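Local structure of glycoprotein (5MDM) at residues 9-14 with 360-365; 41-46 with 185-190; 210-215 with 229-234. The protein probably attaches the virion to host receptors and, as a class III fusion protein, merges the viral and endosomal membranes when acidic pH reshapes its trimer. All blocks are in the same frame, centred on the assembly; numbering follows the deposited sequence.

Interaction 1 of 3, residues 9-14 with 360-365; sequences NTKLDW and IWTQWF
Gln363 and Leu12 join two loops of the beta-rich domain that corresponds to the lateral domain of vesiculovirus G, with a side-chain amide pairing to a backbone much as a strand neighbour would. Leu12 N donates to Gln363 OE1 at 2.7 Å, a nearly straight bond, and Gln363 NE2 returns one to Leu12 O at 3.2 Å, with that oxygen lying close to the amide plane. Both backbone polar groups of Leu12 are thus taken by one side chain, and the double grip fixes the rotation of the amide. Gln363 spans the gap because CG stands anti to its backbone N (chi1 -177°) and the chain runs on extended. At the other end of the contact, Thr362 N binds Thr10 O at 3.1 Å, and Gln363 N adds a weak bond to the same oxygen. That carbonyl also sits over one face of the Trp361 indole, off toward the rim. Leu12 approaches the same ring at its edge, CG lying 3.5 Å from Trp361 CZ3, while Trp14 CZ2 comes within 3.7 Å of Trp361 CH2. Trp14 has the Gln363 amide beside its edge and, over a face, the edge of Phe365. This last pair is a T-shaped stack, with the five-membered ring of Trp14 and the Phe365 ring centred 4.8 Å apart and their planes at 84°. The loop after strand 2-7 is thereby fastened to the one between strands 357-359 and 365-367. Leu12 rests on Ala329 and Thr331 of strand 325-338, Trp14 covers Ala318 and Thr320 of strand 316-322, and Trp361 reaches back to Phe6 of strand 2-7.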
# COMPACT_ATOMS: atom_id res chain seq x y z
N ASN A 9 10.62 -15.89 -32.07
CA ASN A 9 11.81 -16.47 -32.69
C ASN A 9 13.10 -15.84 -32.17
O ASN A 9 13.12 -14.67 -31.79
CB ASN A 9 11.74 -16.36 -34.21
CG ASN A 9 10.37 -16.75 -34.76
OD1 ASN A 9 9.53 -15.89 -35.03
ND2 ASN A 9 10.15 -18.05 -34.92
N THR A 10 14.17 -16.63 -32.15
CA THR A 10 15.46 -16.17 -31.65
C THR A 10 16.20 -15.39 -32.73
O THR A 10 17.21 -14.74 -32.46
CB THR A 10 16.33 -17.36 -31.22
OG1 THR A 10 16.71 -18.13 -32.37
CG2 THR A 10 15.56 -18.26 -30.26
N LYS A 11 15.68 -15.46 -33.95
CA LYS A 11 16.22 -14.72 -35.08
C LYS A 11 15.08 -14.11 -35.88
O LYS A 11 14.02 -14.73 -36.03
CB LYS A 11 17.06 -15.62 -35.99
CG LYS A 11 18.30 -16.22 -35.34
CD LYS A 11 19.05 -17.13 -36.30
CE LYS A 11 19.55 -16.36 -37.52
NZ LYS A 11 20.37 -17.21 -38.44
N LEU A 12 15.28 -12.90 -36.38
CA LEU A 12 14.28 -12.23 -37.20
C LEU A 12 14.91 -11.71 -38.49
O LEU A 12 16.11 -11.44 -38.54
CB LEU A 12 13.63 -11.08 -36.43
CG LEU A 12 12.79 -11.46 -35.21
CD1 LEU A 12 12.27 -10.20 -34.52
CD2 LEU A 12 11.64 -12.37 -35.61
N ASP A 13 14.10 -11.57 -39.53
CA ASP A 13 14.55 -10.99 -40.78
C ASP A 13 14.48 -9.46 -40.69
O ASP A 13 13.39 -8.88 -40.74
CB ASP A 13 13.71 -11.49 -41.95
CG ASP A 13 14.24 -11.03 -43.29
OD1 ASP A 13 15.48 -10.92 -43.44
OD2 ASP A 13 13.43 -10.78 -44.20
N TRP A 14 15.64 -8.83 -40.53
CA TRP A 14 15.71 -7.38 -40.36
C TRP A 14 15.81 -6.63 -41.68
O TRP A 14 16.43 -7.09 -42.64
CB TRP A 14 16.89 -7.00 -39.46
CG TRP A 14 16.80 -7.55 -38.07
CD1 TRP A 14 17.35 -8.71 -37.61
CD2 TRP A 14 16.12 -6.97 -36.95
NE1 TRP A 14 17.06 -8.89 -36.28
CE2 TRP A 14 16.30 -7.83 -35.85
CE3 TRP A 14 15.37 -5.80 -36.77
CZ2 TRP A 14 15.76 -7.57 -34.59
CZ3 TRP A 14 14.83 -5.54 -35.52
CH2 TRP A 14 15.03 -6.42 -34.45
N ILE A 360 15.85 -17.48 -26.16
CA ILE A 360 14.81 -16.57 -26.62
C ILE A 360 15.30 -15.62 -27.70
O ILE A 360 14.51 -15.17 -28.54
CB ILE A 360 14.20 -15.78 -25.44
CG1 ILE A 360 15.22 -14.81 -24.86
CG2 ILE A 360 13.71 -16.73 -24.37
CD1 ILE A 360 14.71 -14.04 -23.65
N TRP A 361 16.59 -15.32 -27.69
CA TRP A 361 17.22 -14.52 -28.74
C TRP A 361 18.70 -14.84 -28.87
O TRP A 361 19.42 -14.92 -27.87
CB TRP A 361 17.03 -13.02 -28.47
CG TRP A 361 17.48 -12.18 -29.62
CD1 TRP A 361 18.67 -11.52 -29.73
CD2 TRP A 361 16.76 -11.94 -30.83
NE1 TRP A 361 18.73 -10.87 -30.94
CE2 TRP A 361 17.57 -11.11 -31.63
CE3 TRP A 361 15.51 -12.33 -31.31
CZ2 TRP A 361 17.16 -10.67 -32.89
CZ3 TRP A 361 15.11 -11.90 -32.56
CH2 TRP A 361 15.93 -11.07 -33.34
N THR A 362 19.16 -15.00 -30.11
CA THR A 362 20.55 -15.40 -30.35
C THR A 362 21.19 -14.66 -31.52
O THR A 362 22.34 -14.91 -31.86
CB THR A 362 20.64 -16.90 -30.63
OG1 THR A 362 22.01 -17.25 -30.86
CG2 THR A 362 19.82 -17.25 -31.86
N GLN A 363 20.44 -13.74 -32.12
CA GLN A 363 20.92 -12.98 -33.28
C GLN A 363 21.43 -11.60 -32.85
O GLN A 363 20.73 -10.60 -32.98
CB GLN A 363 19.80 -12.84 -34.30
CG GLN A 363 20.17 -12.14 -35.59
CD GLN A 363 18.96 -11.81 -36.43
OE1 GLN A 363 17.82 -12.05 -36.02
NE2 GLN A 363 19.19 -11.25 -37.61
N TRP A 364 22.66 -11.56 -32.35
CA TRP A 364 23.21 -10.33 -31.77
C TRP A 364 23.96 -9.47 -32.78
O TRP A 364 24.71 -9.98 -33.61
CB TRP A 364 24.12 -10.68 -30.59
CG TRP A 364 23.44 -11.53 -29.58
CD1 TRP A 364 23.46 -12.89 -29.49
CD2 TRP A 364 22.59 -11.07 -28.52
NE1 TRP A 364 22.70 -13.31 -28.43
CE2 TRP A 364 22.15 -12.21 -27.82
CE3 TRP A 364 22.17 -9.81 -28.09
CZ2 TRP A 364 21.31 -12.13 -26.71
CZ3 TRP A 364 21.34 -9.73 -26.99
CH2 TRP A 364 20.92 -10.88 -26.31
N PHE A 365 23.75 -8.16 -32.70
CA PHE A 365 24.39 -7.23 -33.63
C PHE A 365 25.48 -6.40 -32.97
O PHE A 365 25.38 -6.06 -31.79
CB PHE A 365 23.35 -6.30 -34.27
CG PHE A 365 22.37 -7.02 -35.15
CD1 PHE A 365 22.75 -7.49 -36.40
CD2 PHE A 365 21.06 -7.22 -34.74
CE1 PHE A 365 21.86 -8.15 -37.21
CE2 PHE A 365 20.16 -7.88 -35.55
CZ PHE A 365 20.56 -8.35 -36.79

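Interaction 2 of 3, residues 41-46 with 185-190; sequences FLSSTP and LTVTVA. With SO4 (sulfate ion), chain G.
Phe41 and Ser43 pair antiparallel with Val187 and Leu185 as hydrogen-bonded pairs, with Leu42 and Thr186 as the non-hydrogen-bonded pair between them, and the two short strand axes run at 121°. Phe41 N reaches Val187 O at 2.8 Å, and Val187 N answers to Phe41 O at 3.1 Å. Ser43 N binds Leu185 O, whereas the return bond from Leu185 N to Ser43 O is weak. A chi1 of 61° sets Phe41 CG between the backbone N and the carbonyl carbon, and the ring lies alongside Val187. Val187 CB lies over the ring face, 4.0 Å from its centroid, in a CH-pi contact, while Val189 CG2 meets the ring edge at Phe41 CE2. Strand 36-49 is outermost, beside 180-192, in a four-stranded sheet within this chain that matches the pleckstrin-homology-like domain of vesiculovirus G, though Ser44 also bonds by its backbone to Ser237; the fusion domain is inserted between these strands. Val187 CG2 packs on CB of Ser43, Ser43 OG bonds Ser237 O, and Leu185 CD2 leans on Thr45 CB. On the side away from 36-49, Thr186 N binds O1 of a sulfate, probably from the crystallisation liquor, and OG1 bonds O3.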
# COMPACT_ATOMS: atom_id res chain seq x y z
N PHE A 41 -18.58 -11.88 -24.56
CA PHE A 41 -19.74 -12.25 -23.76
C PHE A 41 -19.81 -11.41 -22.48
O PHE A 41 -18.78 -11.01 -21.93
CB PHE A 41 -19.74 -13.75 -23.44
CG PHE A 41 -18.55 -14.20 -22.65
CD1 PHE A 41 -18.61 -14.30 -21.26
CD2 PHE A 41 -17.36 -14.55 -23.29
CE1 PHE A 41 -17.51 -14.73 -20.52
CE2 PHE A 41 -16.25 -14.97 -22.55
CZ PHE A 41 -16.33 -15.06 -21.17
N LEU A 42 -21.03 -11.11 -22.03
CA LEU A 42 -21.21 -10.35 -20.80
C LEU A 42 -20.75 -11.18 -19.62
O LEU A 42 -21.09 -12.35 -19.50
CB LEU A 42 -22.66 -9.96 -20.61
CG LEU A 42 -23.00 -9.16 -19.36
CD1 LEU A 42 -22.22 -7.87 -19.30
CD2 LEU A 42 -24.47 -8.87 -19.34
N SER A 43 -19.96 -10.56 -18.74
CA SER A 43 -19.41 -11.30 -17.62
C SER A 43 -19.41 -10.48 -16.34
O SER A 43 -19.93 -9.37 -16.27
CB SER A 43 -18.00 -11.80 -17.95
OG SER A 43 -17.42 -12.50 -16.86
N SER A 44 -18.80 -11.05 -15.31
CA SER A 44 -18.79 -10.45 -14.00
C SER A 44 -17.46 -10.82 -13.38
O SER A 44 -16.96 -11.93 -13.58
CB SER A 44 -19.95 -11.02 -13.18
OG SER A 44 -19.94 -10.53 -11.85
N THR A 45 -16.85 -9.90 -12.64
CA THR A 45 -15.58 -10.20 -12.00
C THR A 45 -15.51 -9.61 -10.59
O THR A 45 -15.97 -8.49 -10.36
CB THR A 45 -14.37 -9.75 -12.86
OG1 THR A 45 -13.22 -10.52 -12.51
CG2 THR A 45 -14.06 -8.28 -12.69
N PRO A 46 -14.97 -10.38 -9.64
CA PRO A 46 -14.87 -9.93 -8.25
C PRO A 46 -13.85 -8.81 -8.09
O PRO A 46 -12.72 -8.94 -8.55
CB PRO A 46 -14.41 -11.19 -7.51
CG PRO A 46 -13.72 -11.99 -8.54
CD PRO A 46 -14.45 -11.75 -9.81
N LEU A 185 -18.63 -6.82 -16.91
CA LEU A 185 -17.39 -6.83 -17.64
C LEU A 185 -17.64 -7.51 -18.97
O LEU A 185 -18.21 -8.59 -19.02
CB LEU A 185 -16.37 -7.64 -16.84
CG LEU A 185 -14.94 -7.73 -17.34
CD1 LEU A 185 -14.32 -6.36 -17.32
CD2 LEU A 185 -14.15 -8.69 -16.48
N THR A 186 -17.24 -6.87 -20.06
CA THR A 186 -17.23 -7.57 -21.34
C THR A 186 -15.93 -8.35 -21.43
O THR A 186 -14.84 -7.78 -21.33
CB THR A 186 -17.33 -6.60 -22.52
OG1 THR A 186 -18.61 -5.96 -22.51
CG2 THR A 186 -17.18 -7.35 -23.83
N VAL A 187 -16.06 -9.67 -21.57
CA VAL A 187 -14.90 -10.52 -21.79
C VAL A 187 -14.90 -10.94 -23.25
O VAL A 187 -15.93 -11.35 -23.78
CB VAL A 187 -14.91 -11.75 -20.88
CG1 VAL A 187 -13.79 -12.69 -21.25
CG2 VAL A 187 -14.79 -11.33 -19.43
N THR A 188 -13.76 -10.80 -23.90
CA THR A 188 -13.63 -11.11 -25.32
C THR A 188 -12.78 -12.35 -25.54
O THR A 188 -11.71 -12.50 -24.94
CB THR A 188 -12.99 -9.95 -26.07
OG1 THR A 188 -13.80 -8.78 -25.94
CG2 THR A 188 -12.83 -10.31 -27.54
N VAL A 189 -13.27 -13.24 -26.39
CA VAL A 189 -12.59 -14.47 -26.72
C VAL A 189 -11.96 -14.34 -28.10
O VAL A 189 -12.63 -13.99 -29.06
CB VAL A 189 -13.58 -15.65 -26.75
CG1 VAL A 189 -12.88 -16.92 -27.20
CG2 VAL A 189 -14.21 -15.86 -25.39
N ALA A 190 -10.66 -14.61 -28.19
CA ALA A 190 -9.98 -14.63 -29.49
C ALA A 190 -9.52 -16.04 -29.83
O ALA A 190 -8.94 -16.74 -29.00
CB ALA A 190 -8.79 -13.68 -29.48
S SO4 G . -16.53 -3.01 -20.57
O1 SO4 G . -16.86 -4.09 -19.64
O2 SO4 G . -15.16 -3.14 -21.03
O3 SO4 G . -17.40 -3.06 -21.74
O4 SO4 G . -16.71 -1.74 -19.87

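Interaction 3 of 3, residues 210-215 with 229-234; sequences SHMEGA and KFPNGE
Met212 meets Phe230 and Pro231 in a buried, mainly apolar contact between the edge strand 212-213 and the tight turn that links strands 225-229 and 235-237. Met212 CB stands over one face of the Phe230 ring, 4.3 Å from its centroid, a CH-pi contact displaced toward the rim. The next carbon packs at the root of the ring, Met212 CG lying 3.3 Å from Phe230 CB, and it also touches Pro231 CD at 3.6 Å. A bend at chi2 (58°) sets SD obliquely to the ring in a Met-aromatic contact, and chi3 turns CE toward Asn232. The Met212 and Asn232 side chains cross at about a right angle, Met212 SD lying 3.9 Å from Asn232 OD1. Pro231 CG lies beside Glu213 O, which is also bound by Thr217 OG1.

The receiving surface is held in shape by bonds of its own. Phe230 to Gly233 form a type I beta turn closed by Gly233 N to Phe230 O at 2.7 Å, and Lys229 NZ reaches the same oxygen from the opposite face of its carbonyl plane. Glu234 N binds Asn232 OD1 at 3.2 Å, from above the carboxamide plane, making an Asx turn; the other end of that group, ND2, is taken by Ile395 O. The carboxamide is therefore held at both ends beside the methionine sulfur. Around the contact, the Phe230 ring also meets Phe204 of strand 202-205 and takes part in an edge-to-face pair with His209. Met212 is tied by its backbone to Phe204, so strand 202-205 borders strand 212-213, while Lys229 pairs with Cys218 of strand 218-222.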
# COMPACT_ATOMS: atom_id res chain seq x y z
N SER A 210 -5.22 -8.89 -19.46
CA SER A 210 -4.40 -8.78 -20.65
C SER A 210 -3.97 -10.14 -21.15
O SER A 210 -3.26 -10.86 -20.45
CB SER A 210 -3.16 -7.93 -20.37
OG SER A 210 -2.21 -8.06 -21.41
N HIS A 211 -4.41 -10.48 -22.36
CA HIS A 211 -3.99 -11.69 -23.08
C HIS A 211 -3.86 -12.90 -22.17
O HIS A 211 -2.76 -13.31 -21.82
CB HIS A 211 -2.68 -11.44 -23.85
CG HIS A 211 -2.32 -12.56 -24.78
ND1 HIS A 211 -2.70 -12.58 -26.10
CD2 HIS A 211 -1.61 -13.69 -24.57
CE1 HIS A 211 -2.24 -13.68 -26.67
NE2 HIS A 211 -1.58 -14.38 -25.77
N MET A 212 -5.00 -13.46 -21.78
CA MET A 212 -5.02 -14.52 -20.78
C MET A 212 -5.18 -15.89 -21.44
O MET A 212 -6.18 -16.16 -22.10
CB MET A 212 -6.12 -14.25 -19.75
CG MET A 212 -5.72 -14.51 -18.31
SD MET A 212 -4.30 -13.62 -17.62
CE MET A 212 -4.86 -11.92 -17.73
N GLU A 213 -4.18 -16.74 -21.26
CA GLU A 213 -4.12 -18.02 -21.96
C GLU A 213 -5.20 -19.00 -21.53
O GLU A 213 -5.20 -19.49 -20.41
CB GLU A 213 -2.74 -18.67 -21.79
CG GLU A 213 -1.67 -18.08 -22.69
CD GLU A 213 -1.94 -18.33 -24.16
OE1 GLU A 213 -2.74 -19.24 -24.48
OE2 GLU A 213 -1.34 -17.62 -25.00
N GLY A 214 -6.12 -19.31 -22.44
CA GLY A 214 -7.18 -20.26 -22.16
C GLY A 214 -6.65 -21.65 -21.88
O GLY A 214 -7.28 -22.44 -21.17
N ALA A 215 -5.48 -21.95 -22.43
CA ALA A 215 -4.83 -23.23 -22.23
C ALA A 215 -4.44 -23.44 -20.76
O ALA A 215 -4.32 -24.57 -20.30
CB ALA A 215 -3.61 -23.33 -23.12
N LYS A 229 -11.31 -19.42 -13.94
CA LYS A 229 -10.13 -18.83 -13.35
C LYS A 229 -9.04 -18.79 -14.41
O LYS A 229 -8.70 -19.80 -15.03
CB LYS A 229 -9.65 -19.62 -12.13
CG LYS A 229 -8.50 -18.95 -11.39
CD LYS A 229 -7.90 -19.88 -10.35
CE LYS A 229 -6.43 -20.15 -10.64
NZ LYS A 229 -6.22 -20.65 -12.04
N PHE A 230 -8.53 -17.58 -14.61
CA PHE A 230 -7.41 -17.30 -15.50
C PHE A 230 -6.09 -17.72 -14.86
O PHE A 230 -6.00 -17.86 -13.64
CB PHE A 230 -7.40 -15.80 -15.76
CG PHE A 230 -8.54 -15.32 -16.59
CD1 PHE A 230 -9.10 -16.15 -17.55
CD2 PHE A 230 -9.05 -14.04 -16.42
CE1 PHE A 230 -10.16 -15.71 -18.32
CE2 PHE A 230 -10.11 -13.60 -17.19
CZ PHE A 230 -10.67 -14.43 -18.15
N PRO A 231 -5.05 -17.92 -15.69
CA PRO A 231 -3.72 -18.32 -15.21
C PRO A 231 -3.17 -17.39 -14.13
O PRO A 231 -2.31 -17.81 -13.36
CB PRO A 231 -2.85 -18.21 -16.47
CG PRO A 231 -3.78 -18.42 -17.58
CD PRO A 231 -5.11 -17.87 -17.16
N ASN A 232 -3.63 -16.15 -14.08
CA ASN A 232 -3.18 -15.23 -13.05
C ASN A 232 -4.03 -15.33 -11.78
O ASN A 232 -3.91 -14.52 -10.86
CB ASN A 232 -3.14 -13.79 -13.57
CG ASN A 232 -4.52 -13.18 -13.74
OD1 ASN A 232 -5.50 -13.89 -13.92
ND2 ASN A 232 -4.59 -11.86 -13.69
N GLY A 233 -4.89 -16.34 -11.73
CA GLY A 233 -5.67 -16.60 -10.54
C GLY A 233 -6.90 -15.74 -10.40
O GLY A 233 -7.64 -15.87 -9.42
N GLU A 234 -7.12 -14.87 -11.37
CA GLU A 234 -8.33 -14.05 -11.38
C GLU A 234 -9.49 -14.78 -12.06
O GLU A 234 -9.29 -15.73 -12.81
CB GLU A 234 -8.05 -12.70 -12.04
CG GLU A 234 -6.96 -11.92 -11.34
CD GLU A 234 -6.84 -10.50 -11.84
OE1 GLU A 234 -7.50 -10.18 -12.85
OE2 GLU A 234 -6.10 -9.71 -11.23

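Interactions 2 and 3 are close companions, their centres 12 Å apart and their nearest atoms about 5 Å apart without touching, and both reach the same four-stranded sheet, in which strands 36-49 and 212-213 are the outermost within this chain. Along the chain interaction 2 is complete before interaction 3 begins. Interaction 1 encloses both in sequence, joining the start of the chain to residues 360-365, and lies in a separate beta-rich part, its centre 36 Å from that of interaction 2 and 28 Å from that of interaction 3. The contacts thus lie in two distinct domains, consistent with a glycoprotein whose domains are repositioned during the acid-induced transition.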